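Local coordinates for putative lipoprotein (Parabacteroides distasonis ATCC 8503, PDB 3JX8) that is of unknown function but is a putative lipoprotein that probably acts in cell adhesion and may bind lipid, at residues Q196-C202 against Y213-D219. Residues are numbered along the deposited sequence.
Sequences QARKAEC and YATQILD. With SO4 (sulfate ion), chain I.
K199 NZ holds a sulfate ion, probably from the crystallisation liquor, by hydrogen bonds to O1 (2.6 Å) and O2 (2.7 Å). R198 NH1 and NH2 add weak bonds to O4 of the same sulfate, at 2.8 and 3.0 Å; R198 NE forms a salt bridge with D178 of the preceding coil.

Backbone hydrogen bonds join 196-202 to 213-219 in parallel register. A197 N bonds Y213 O (3.0 Å) and T215 N bonds A197 O (2.8 Å). At the corner R198 O accepts from both Q216 N (2.8 Å) and I217 N (3.2 Å). This beta bulge shifts the register by one: A197 faces A214, but K199 faces I217. R198 bends the chain with phi/psi -74/-54; T215 (-94/-30) and Q216 (-117/-53) together make the matching corner, two residues against one, which gives the bulge. Beyond it A200 N bonds I217 O (2.9 Å), D219 N bonds A200 O (2.9 Å) and C202 N bonds D219 O (2.7 Å). The axes of the short strands 200-202 and 217-219 approach to 4.8 Å, with 15° between their N-to-C directions.

Q196 CG sits over the face of the Y213 ring, 3.9 Å from its centroid, a CH-pi contact. Both side chains have chi1 t. A197, A200, A214 and L218 point inward. A200 CB meets A214 CB at 4.0 Å and L218 CD1 at 4.1 Å; C202 SG lies 3.9 Å from the same L218 CD1. L218 takes the tp rotamer. V212 fills in beside A200, C202 and L218.

Successive coils stacked in parallel register, turning a shared corner between two sheets around an apolar interior, are characteristic of a beta-helix, as in the pectate lyase-like clan.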
# COMPACT_ATOMS: atom_id res chain seq x y z
N GLN A 196 -15.39 17.45 8.68
CA GLN A 196 -16.51 16.91 9.42
C GLN A 196 -17.32 15.92 8.59
O GLN A 196 -18.01 16.29 7.65
CB GLN A 196 -17.42 18.05 9.89
CG GLN A 196 -18.50 17.60 10.84
CD GLN A 196 -19.57 18.66 11.02
OE1 GLN A 196 -19.64 19.30 12.05
NE2 GLN A 196 -20.37 18.88 9.99
N ALA A 197 -17.23 14.66 8.98
CA ALA A 197 -17.98 13.57 8.38
C ALA A 197 -19.15 13.18 9.26
O ALA A 197 -19.04 13.15 10.48
CB ALA A 197 -17.09 12.38 8.19
N ARG A 198 -20.28 12.85 8.63
CA ARG A 198 -21.36 12.23 9.38
C ARG A 198 -21.00 10.77 9.70
O ARG A 198 -21.08 10.36 10.85
CB ARG A 198 -22.70 12.33 8.64
CG ARG A 198 -23.85 11.72 9.43
CD ARG A 198 -25.20 11.93 8.74
NE ARG A 198 -25.22 11.26 7.44
CZ ARG A 198 -25.55 9.99 7.21
NH1 ARG A 198 -25.93 9.19 8.20
NH2 ARG A 198 -25.49 9.50 5.97
N LYS A 199 -20.66 10.01 8.66
CA LYS A 199 -20.20 8.64 8.79
C LYS A 199 -18.79 8.52 8.22
O LYS A 199 -18.52 9.01 7.13
CB LYS A 199 -21.11 7.69 8.04
CG LYS A 199 -22.58 7.78 8.46
CD LYS A 199 -23.39 6.47 8.22
CE LYS A 199 -23.54 6.08 6.75
NZ LYS A 199 -24.57 4.99 6.51
N ALA A 200 -17.92 7.84 8.94
CA ALA A 200 -16.56 7.57 8.46
C ALA A 200 -16.13 6.14 8.75
O ALA A 200 -16.42 5.57 9.83
CB ALA A 200 -15.59 8.53 9.07
N GLU A 201 -15.40 5.59 7.78
CA GLU A 201 -14.70 4.31 7.92
C GLU A 201 -13.19 4.57 7.85
O GLU A 201 -12.72 5.22 6.91
CB GLU A 201 -15.08 3.41 6.77
CG GLU A 201 -14.61 2.00 6.94
CD GLU A 201 -14.80 1.15 5.69
OE1 GLU A 201 -15.75 1.49 4.92
OE2 GLU A 201 -14.02 0.17 5.48
N CYS A 202 -12.46 4.06 8.82
CA CYS A 202 -11.01 4.26 8.91
C CYS A 202 -10.32 2.92 8.96
O CYS A 202 -10.62 2.08 9.81
CB CYS A 202 -10.68 5.04 10.15
SG CYS A 202 -11.25 6.72 10.12
N TYR A 213 -12.83 13.09 12.25
CA TYR A 213 -13.94 13.75 12.91
C TYR A 213 -15.20 13.21 12.26
O TYR A 213 -15.48 13.50 11.10
CB TYR A 213 -13.82 15.24 12.71
CG TYR A 213 -14.93 16.13 13.23
CD1 TYR A 213 -15.79 15.72 14.23
CD2 TYR A 213 -15.06 17.45 12.75
CE1 TYR A 213 -16.78 16.55 14.71
CE2 TYR A 213 -16.03 18.30 13.24
CZ TYR A 213 -16.88 17.85 14.22
OH TYR A 213 -17.86 18.67 14.73
N ALA A 214 -15.95 12.40 13.01
CA ALA A 214 -17.19 11.77 12.57
C ALA A 214 -18.24 12.11 13.63
O ALA A 214 -17.98 12.02 14.82
CB ALA A 214 -17.05 10.23 12.42
N THR A 215 -19.40 12.53 13.18
CA THR A 215 -20.45 12.96 14.10
C THR A 215 -21.43 11.85 14.46
O THR A 215 -21.95 11.85 15.57
CB THR A 215 -21.21 14.19 13.56
OG1 THR A 215 -21.90 13.82 12.37
CG2 THR A 215 -20.23 15.34 13.27
N GLN A 216 -21.67 10.90 13.57
CA GLN A 216 -22.69 9.89 13.83
C GLN A 216 -22.16 8.44 13.94
O GLN A 216 -22.44 7.77 14.92
CB GLN A 216 -23.73 9.98 12.76
CG GLN A 216 -24.96 9.16 13.02
CD GLN A 216 -25.92 9.29 11.88
OE1 GLN A 216 -26.32 10.41 11.50
NE2 GLN A 216 -26.29 8.16 11.29
N ILE A 217 -21.43 7.99 12.93
CA ILE A 217 -20.92 6.62 12.88
C ILE A 217 -19.43 6.65 12.53
O ILE A 217 -19.01 7.34 11.60
CB ILE A 217 -21.63 5.80 11.76
CG1 ILE A 217 -23.14 5.71 12.00
CG2 ILE A 217 -21.06 4.41 11.66
CD1 ILE A 217 -23.52 4.94 13.23
N LEU A 218 -18.64 5.88 13.28
CA LEU A 218 -17.22 5.71 13.04
C LEU A 218 -16.90 4.22 13.11
O LEU A 218 -17.16 3.55 14.12
CB LEU A 218 -16.34 6.48 14.03
CG LEU A 218 -14.82 6.29 13.92
CD1 LEU A 218 -14.30 6.73 12.50
CD2 LEU A 218 -14.11 7.07 15.06
N ASP A 219 -16.33 3.73 12.03
CA ASP A 219 -15.91 2.35 11.93
C ASP A 219 -14.38 2.40 11.87
O ASP A 219 -13.79 2.89 10.89
CB ASP A 219 -16.59 1.79 10.69
CG ASP A 219 -16.27 0.37 10.41
OD1 ASP A 219 -15.62 -0.30 11.25
OD2 ASP A 219 -16.69 -0.10 9.32
S SO4 I . -27.54 6.17 6.69
O1 SO4 I . -26.68 5.72 7.77
O2 SO4 I . -26.97 5.73 5.41
O3 SO4 I . -28.87 5.63 6.91
O4 SO4 I . -27.66 7.61 6.72